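Local coordinates for protein homospermidine synthase (Legionella pneumophila subsp. pneumophila str. Philadelphia 1, PDB 2PH5) that probably makes the polyamine homospermidine as an NAD-binding synthase, with a Rossmann-type domain holding the dinucleotide, at residues V205-S210 with D357-L362; G284-F289 with A320-P325. All coordinates share one frame; numbering follows the deposited sequence.

Contact 1. Residues V205-S210 with D357-L362; sequences VAEQDS and DELGVL
Glu207 and Asp357 meet through their carboxylates on one face of an antiparallel strand pair, OE2 of Glu207 lying 2.9 Å from OD1 of Asp357. Two carboxylate oxygens thus approach closely, with no hydrogen visible on either; the carboxylate planes are turned 34° apart. Glu207 gets there with CG anti to the backbone N (chi1 178°) and an extended chain beyond it. Asp209 joins the cluster, its OD2 3.3 Å from OD2 of Asp357. Hydroxyls just outside are among the partners of the three acids: Tyr319 hydrogen-bonds to OE1 of Glu207, Thr225 to OD2 of Asp209 and Thr392 to OD2 of Asp357. Beside the acids on the same face, Leu359 sets CD1 3.4 Å from OE1 of Glu207, and the same CD1 is 4.3 Å from CG1 of Val205. Val205 touches Asn159 and Val163 of helix 158-176 and Leu359 touches Ala158; apolar side chains suit a face packed against a helix.

The backbones fix this register. Gln208 and Glu358 form a hydrogen-bonded pair, with Gln208 N to Glu358 O at 3.0 Å and Glu358 N to Gln208 O at 3.1 Å, the latter nearly straight at 174°. Between Ala206 and Gly360 the two bonds are bent and weak. On the face of Ala206, Gln208 and Glu358, the small CB of Ala206 lies 4.5 Å from CB of Leu362 and packs on Ser278 of strand 275-278. The carboxylate of Glu358 is hydrogen-bonded by the hydroxyls of Thr376, Thr280 and Thr282.

Strands 202-213 and 352-364 are thus antiparallel neighbours inside the mixed sheet of the saccharopine dehydrogenase-type C-terminal domain, with the face of Val205 and Leu359 turned to the NAD-binding residues Asn159 and Ala158.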
ATOM      1  N   VAL A 205     -12.107  -2.799  16.945  1.00 19.77           N
ATOM      2  CA  VAL A 205     -10.885  -3.351  17.489  1.00 18.84           C
ATOM      3  C   VAL A 205      -9.963  -2.567  16.571  1.00 18.28           C
ATOM      4  O   VAL A 205      -9.809  -2.904  15.394  1.00 19.14           O
ATOM      5  CB  VAL A 205     -10.737  -4.869  17.225  1.00 20.16           C
ATOM      6  CG1 VAL A 205      -9.376  -5.345  17.719  1.00 17.90           C
ATOM      7  CG2 VAL A 205     -11.850  -5.637  17.955  1.00 19.62           C
ATOM      8  N   ALA A 206      -9.427  -1.469  17.095  1.00 17.82           N
ATOM      9  CA  ALA A 206      -8.561  -0.594  16.316  1.00 18.65           C
ATOM     10  C   ALA A 206      -7.102  -0.821  16.672  1.00 20.25           C
ATOM     11  O   ALA A 206      -6.680  -0.585  17.806  1.00 22.17           O
ATOM     12  CB  ALA A 206      -8.949   0.858  16.552  1.00 17.11           C
ATOM     13  N   GLU A 207      -6.340  -1.293  15.693  1.00 20.44           N
ATOM     14  CA  GLU A 207      -4.926  -1.573  15.889  1.00 21.74           C
ATOM     15  C   GLU A 207      -4.119  -0.953  14.768  1.00 21.58           C
ATOM     16  O   GLU A 207      -4.553  -0.915  13.615  1.00 18.77           O
ATOM     17  CB  GLU A 207      -4.668  -3.086  15.925  1.00 20.13           C
ATOM     18  CG  GLU A 207      -3.201  -3.476  16.077  1.00 22.91           C
ATOM     19  CD  GLU A 207      -2.977  -4.985  16.053  1.00 27.68           C
ATOM     20  OE1 GLU A 207      -3.976  -5.738  16.122  1.00 28.85           O
ATOM     21  OE2 GLU A 207      -1.802  -5.422  15.975  1.00 27.24           O
ATOM     22  N   GLN A 208      -2.934  -0.475  15.118  1.00 21.77           N
ATOM     23  CA  GLN A 208      -2.065   0.134  14.139  1.00 22.28           C
ATOM     24  C   GLN A 208      -0.626  -0.248  14.439  1.00 22.08           C
ATOM     25  O   GLN A 208      -0.049   0.197  15.427  1.00 23.28           O
ATOM     26  CB  GLN A 208      -2.255   1.640  14.173  1.00 21.40           C
ATOM     27  CG  GLN A 208      -2.162   2.285  12.815  1.00 26.42           C
ATOM     28  CD  GLN A 208      -2.985   3.549  12.744  1.00 28.57           C
ATOM     29  OE1 GLN A 208      -2.809   4.375  11.844  1.00 26.31           O
ATOM     30  NE2 GLN A 208      -3.905   3.705  13.700  1.00 30.88           N
ATOM     31  N   ASP A 209      -0.070  -1.096  13.577  1.00 22.65           N
ATOM     32  CA  ASP A 209       1.297  -1.591  13.696  1.00 20.55           C
ATOM     33  C   ASP A 209       2.214  -0.659  12.921  1.00 21.87           C
ATOM     34  O   ASP A 209       2.094  -0.534  11.697  1.00 22.04           O
ATOM     35  CB  ASP A 209       1.389  -3.002  13.100  1.00 21.42           C
ATOM     36  CG  ASP A 209       2.592  -3.787  13.605  1.00 23.75           C
ATOM     37  OD1 ASP A 209       3.686  -3.203  13.777  1.00 24.19           O
ATOM     38  OD2 ASP A 209       2.440  -5.008  13.816  1.00 22.54           O
ATOM     39  N   SER A 210       3.132  -0.011  13.635  1.00 21.82           N
ATOM     40  CA  SER A 210       4.082   0.911  13.016  1.00 20.97           C
ATOM     41  C   SER A 210       5.514   0.371  13.054  1.00 22.06           C
ATOM     42  O   SER A 210       6.465   1.117  12.838  1.00 22.98           O
ATOM     43  CB  SER A 210       4.036   2.280  13.717  1.00 19.15           C
ATOM     44  OG  SER A 210       4.450   2.198  15.072  1.00 20.19           O
ATOM     45  N   ASP A 357       3.223  -1.210  18.444  1.00 27.51           N
ATOM     46  CA  ASP A 357       1.965  -1.819  18.070  1.00 26.17           C
ATOM     47  C   ASP A 357       0.874  -1.293  18.997  1.00 24.86           C
ATOM     48  O   ASP A 357       0.918  -1.530  20.208  1.00 23.58           O
ATOM     49  CB  ASP A 357       2.075  -3.341  18.188  1.00 27.09           C
ATOM     50  CG  ASP A 357       0.956  -4.067  17.464  1.00 28.88           C
ATOM     51  OD1 ASP A 357      -0.182  -3.547  17.458  1.00 27.30           O
ATOM     52  OD2 ASP A 357       1.212  -5.161  16.915  1.00 29.75           O
ATOM     53  N   GLU A 358      -0.085  -0.558  18.431  1.00 21.80           N
ATOM     54  CA  GLU A 358      -1.188  -0.018  19.219  1.00 19.88           C
ATOM     55  C   GLU A 358      -2.425  -0.858  19.053  1.00 17.80           C
ATOM     56  O   GLU A 358      -3.186  -0.663  18.113  1.00 16.58           O
ATOM     57  CB  GLU A 358      -1.549   1.408  18.813  1.00 21.13           C
ATOM     58  CG  GLU A 358      -0.742   2.450  19.509  1.00 26.10           C
ATOM     59  CD  GLU A 358      -1.501   3.751  19.722  1.00 27.38           C
ATOM     60  OE1 GLU A 358      -2.162   4.248  18.767  1.00 24.38           O
ATOM     61  OE2 GLU A 358      -1.415   4.276  20.856  1.00 27.16           O
ATOM     62  N   LEU A 359      -2.625  -1.790  19.971  1.00 18.09           N
ATOM     63  CA  LEU A 359      -3.785  -2.663  19.932  1.00 18.66           C
ATOM     64  C   LEU A 359      -4.789  -2.197  20.975  1.00 17.37           C
ATOM     65  O   LEU A 359      -4.425  -1.970  22.126  1.00 18.06           O
ATOM     66  CB  LEU A 359      -3.375  -4.104  20.229  1.00 16.37           C
ATOM     67  CG  LEU A 359      -4.541  -5.076  20.437  1.00 15.47           C
ATOM     68  CD1 LEU A 359      -5.369  -5.137  19.165  1.00  9.97           C
ATOM     69  CD2 LEU A 359      -4.006  -6.475  20.805  1.00 14.21           C
ATOM     70  N   GLY A 360      -6.045  -2.045  20.573  1.00 16.03           N
ATOM     71  CA  GLY A 360      -7.054  -1.607  21.515  1.00 18.24           C
ATOM     72  C   GLY A 360      -8.450  -1.621  20.930  1.00 19.79           C
ATOM     73  O   GLY A 360      -8.650  -2.052  19.794  1.00 21.27           O
ATOM     74  N   VAL A 361      -9.413  -1.148  21.714  1.00 19.04           N
ATOM     75  CA  VAL A 361     -10.805  -1.100  21.294  1.00 21.23           C
ATOM     76  C   VAL A 361     -11.371   0.309  21.339  1.00 22.52           C
ATOM     77  O   VAL A 361     -11.139   1.064  22.280  1.00 24.86           O
ATOM     78  CB  VAL A 361     -11.697  -1.992  22.171  1.00 19.05           C
ATOM     79  CG1 VAL A 361     -11.451  -3.450  21.837  1.00 18.21           C
ATOM     80  CG2 VAL A 361     -11.408  -1.725  23.636  1.00 16.52           C
ATOM     81  N   LEU A 362     -12.129   0.650  20.311  1.00 23.45           N
ATOM     82  CA  LEU A 362     -12.722   1.963  20.213  1.00 23.90           C
ATOM     83  C   LEU A 362     -14.220   1.857  20.428  1.00 25.37           C
ATOM     84  O   LEU A 362     -14.907   1.150  19.688  1.00 24.92           O
ATOM     85  CB  LEU A 362     -12.426   2.536  18.829  1.00 23.00           C
ATOM     86  CG  LEU A 362     -12.839   3.969  18.504  1.00 23.44           C
ATOM     87  CD1 LEU A 362     -12.173   4.916  19.498  1.00 22.11           C
ATOM     88  CD2 LEU A 362     -12.428   4.308  17.059  1.00 18.88           C
TER

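Contact 2. Residues G284-F289 with A320-P325; sequences GAFHGF and AYNPCP
A lone antiparallel beta bridge, Phe289 with Tyr321, joins the two-stranded sheet of 275-278 and 286-289 to the end of strand 311-322 in the mixed sheet of the C-terminal domain. The short strands cross at 98°, consistent with pairing limited to a single bridge. Tyr321 N donates to Phe289 O at 2.8 Å; the return contact, Phe289 N to Tyr321 O, is modelled so short that its length is doubtful.

Gly288 suits the crossing because a CB there would point at strand 320-322 and collide with C of Ala320 and N of Tyr321. Its CA lies close against O of Tyr321. Phe286 packs beside the crossing. Its CG sits between the backbone N and the carbonyl carbon (chi1 72°), the crowded position, and the ring reaches strand 320-322 with CZ 3.6 Å from Ala320 O, which lies in the ring plane at its edge. CE2 of the same ring is 3.7 Å from CB of Asn322, whose amide plane is within 11° of the ring plane; the two side chains run past one another in opposite senses.

The second subunit closes over this region, Phe332 of that subunit packing on Asn322 and Ser336 of that subunit on Phe286. Just past the bridge, the rigid ring of Pro323 crosses Phe289 at about a right angle, CD lying 3.9 Å from Phe289 CD1.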
ATOM      1  N   GLY A 284      -3.873   8.663  15.403  1.00 35.02           N
ATOM      2  CA  GLY A 284      -5.175   9.278  15.189  1.00 34.06           C
ATOM      3  C   GLY A 284      -5.985   8.619  14.088  1.00 32.99           C
ATOM      4  O   GLY A 284      -5.818   7.427  13.819  1.00 33.16           O
ATOM      5  N   ALA A 285      -6.858   9.401  13.455  1.00 31.13           N
ATOM      6  CA  ALA A 285      -7.720   8.933  12.369  1.00 29.08           C
ATOM      7  C   ALA A 285      -6.910   8.191  11.322  1.00 28.32           C
ATOM      8  O   ALA A 285      -5.827   8.632  10.951  1.00 30.33           O
ATOM      9  CB  ALA A 285      -8.420  10.114  11.715  1.00 24.17           C
ATOM     10  N   PHE A 286      -7.434   7.071  10.839  1.00 27.19           N
ATOM     11  CA  PHE A 286      -6.734   6.307   9.815  1.00 26.83           C
ATOM     12  C   PHE A 286      -7.706   5.396   9.081  1.00 25.78           C
ATOM     13  O   PHE A 286      -8.877   5.306   9.445  1.00 24.69           O
ATOM     14  CB  PHE A 286      -5.622   5.457  10.446  1.00 26.96           C
ATOM     15  CG  PHE A 286      -6.134   4.286  11.238  1.00 27.77           C
ATOM     16  CD1 PHE A 286      -6.759   4.480  12.470  1.00 29.61           C
ATOM     17  CD2 PHE A 286      -6.028   2.991  10.735  1.00 28.37           C
ATOM     18  CE1 PHE A 286      -7.274   3.403  13.193  1.00 29.45           C
ATOM     19  CE2 PHE A 286      -6.540   1.901  11.447  1.00 30.22           C
ATOM     20  CZ  PHE A 286      -7.166   2.109  12.683  1.00 29.71           C
ATOM     21  N   HIS A 287      -7.223   4.735   8.034  1.00 23.95           N
ATOM     22  CA  HIS A 287      -8.063   3.801   7.298  1.00 23.46           C
ATOM     23  C   HIS A 287      -7.513   2.396   7.484  1.00 23.49           C
ATOM     24  O   HIS A 287      -6.467   2.048   6.934  1.00 24.86           O
ATOM     25  CB  HIS A 287      -8.101   4.128   5.804  1.00 22.01           C
ATOM     26  CG  HIS A 287      -8.909   5.344   5.467  1.00 23.55           C
ATOM     27  ND1 HIS A 287      -9.275   5.659   4.175  1.00 17.25           N
ATOM     28  CD2 HIS A 287      -9.401   6.334   6.251  1.00 22.60           C
ATOM     29  CE1 HIS A 287      -9.958   6.790   4.179  1.00 20.77           C
ATOM     30  NE2 HIS A 287     -10.048   7.220   5.425  1.00 23.59           N
ATOM     31  N   GLY A 288      -8.218   1.581   8.257  1.00 21.92           N
ATOM     32  CA  GLY A 288      -7.756   0.221   8.470  1.00 20.88           C
ATOM     33  C   GLY A 288      -8.478  -0.791   7.593  1.00 19.73           C
ATOM     34  O   GLY A 288      -9.542  -0.499   7.044  1.00 20.10           O
ATOM     35  N   PHE A 289      -7.892  -1.975   7.442  1.00 17.70           N
ATOM     36  CA  PHE A 289      -8.509  -3.038   6.662  1.00 18.07           C
ATOM     37  C   PHE A 289      -9.557  -3.680   7.559  1.00 17.43           C
ATOM     38  O   PHE A 289      -9.311  -3.894   8.750  1.00 14.47           O
ATOM     39  CB  PHE A 289      -7.480  -4.112   6.257  1.00 17.81           C
ATOM     40  CG  PHE A 289      -6.485  -3.654   5.238  1.00 18.83           C
ATOM     41  CD1 PHE A 289      -5.324  -2.992   5.633  1.00 19.65           C
ATOM     42  CD2 PHE A 289      -6.724  -3.849   3.879  1.00 16.21           C
ATOM     43  CE1 PHE A 289      -4.411  -2.524   4.691  1.00 18.57           C
ATOM     44  CE2 PHE A 289      -5.821  -3.386   2.927  1.00 17.86           C
ATOM     45  CZ  PHE A 289      -4.658  -2.719   3.333  1.00 19.83           C
ATOM     46  N   ALA A 320     -10.723  -3.040  12.554  1.00 20.09           N
ATOM     47  CA  ALA A 320     -10.188  -1.934  11.744  1.00 19.32           C
ATOM     48  C   ALA A 320      -8.670  -2.052  11.915  1.00 19.77           C
ATOM     49  O   ALA A 320      -8.073  -1.402  12.780  1.00 21.03           O
ATOM     50  CB  ALA A 320     -10.681  -0.584  12.286  1.00 15.00           C
ATOM     51  N   TYR A 321      -8.060  -2.892  11.089  1.00 21.12           N
ATOM     52  CA  TYR A 321      -6.629  -3.184  11.163  1.00 19.97           C
ATOM     53  C   TYR A 321      -5.731  -2.465  10.174  1.00 21.05           C
ATOM     54  O   TYR A 321      -6.050  -2.332   8.996  1.00 21.40           O
ATOM     55  CB  TYR A 321      -6.418  -4.691  10.981  1.00 18.14           C
ATOM     56  CG  TYR A 321      -4.995  -5.189  11.176  1.00 19.48           C
ATOM     57  CD1 TYR A 321      -4.473  -6.188  10.357  1.00 16.41           C
ATOM     58  CD2 TYR A 321      -4.198  -4.725  12.230  1.00 20.30           C
ATOM     59  CE1 TYR A 321      -3.208  -6.719  10.582  1.00 17.24           C
ATOM     60  CE2 TYR A 321      -2.923  -5.257  12.464  1.00 17.45           C
ATOM     61  CZ  TYR A 321      -2.437  -6.255  11.635  1.00 17.02           C
ATOM     62  OH  TYR A 321      -1.192  -6.796  11.864  1.00 17.27           O
ATOM     63  N   ASN A 322      -4.584  -2.026  10.670  1.00 21.19           N
ATOM     64  CA  ASN A 322      -3.592  -1.367   9.839  1.00 21.76           C
ATOM     65  C   ASN A 322      -2.287  -2.024  10.263  1.00 21.66           C
ATOM     66  O   ASN A 322      -1.709  -1.672  11.297  1.00 22.57           O
ATOM     67  CB  ASN A 322      -3.549   0.130  10.118  1.00 22.78           C
ATOM     68  CG  ASN A 322      -2.700   0.882   9.115  1.00 26.35           C
ATOM     69  OD1 ASN A 322      -2.400   2.058   9.299  1.00 32.93           O
ATOM     70  ND2 ASN A 322      -2.315   0.210   8.041  1.00 25.99           N
ATOM     71  N   PRO A 323      -1.818  -3.007   9.475  1.00 20.74           N
ATOM     72  CA  PRO A 323      -0.582  -3.751   9.742  1.00 20.31           C
ATOM     73  C   PRO A 323       0.676  -2.905   9.579  1.00 19.54           C
ATOM     74  O   PRO A 323       0.609  -1.726   9.228  1.00 20.49           O
ATOM     75  CB  PRO A 323      -0.650  -4.889   8.733  1.00 20.93           C
ATOM     76  CG  PRO A 323      -1.262  -4.216   7.554  1.00 19.56           C
ATOM     77  CD  PRO A 323      -2.386  -3.399   8.170  1.00 20.49           C
ATOM     78  N   CYS A 324       1.824  -3.510   9.853  1.00 17.81           N
ATOM     79  CA  CYS A 324       3.089  -2.807   9.729  1.00 16.86           C
ATOM     80  C   CYS A 324       3.310  -2.494   8.252  1.00 16.39           C
ATOM     81  O   CYS A 324       2.923  -3.274   7.384  1.00 16.40           O
ATOM     82  CB  CYS A 324       4.223  -3.672  10.261  1.00 14.54           C
ATOM     83  SG  CYS A 324       4.473  -5.151   9.294  1.00 20.00           S
ATOM     84  N   PRO A 325       3.933  -1.346   7.943  1.00 17.78           N
ATOM     85  CA  PRO A 325       4.174  -0.979   6.543  1.00 18.76           C
ATOM     86  C   PRO A 325       4.613  -2.119   5.617  1.00 21.15           C
ATOM     87  O   PRO A 325       4.240  -2.142   4.442  1.00 21.34           O
ATOM     88  CB  PRO A 325       5.208   0.153   6.641  1.00 16.98           C
ATOM     89  CG  PRO A 325       5.757   0.047   8.037  1.00 18.07           C
ATOM     90  CD  PRO A 325       4.580  -0.390   8.853  1.00 16.83           C
TER

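Overall arrangement
Contacts 1 and 2 have centres about 8 Å apart and share a sheet, because strands 202-213 and 311-322 run side by side. Segment 205-210 is therefore flanked by 357-362 and by 320-325. Probable hydrogen bonds join the contacts: Asp209 N to Asn322 O at 2.9 Å and Val205 O to Ala320 N at 3.0 Å. On the face that carries Gln208 and Glu358, NE2 of Gln208 packs 3.2 Å from CD1 of Phe286. Contact 1 lies nearer the cofactor, the Leu359 side chain being about 6 Å from bound NAD, against about 9 Å for that of Tyr321 in contact 2, where His287 hydrogen-bonds to Glu338 and Ser336 of the second subunit.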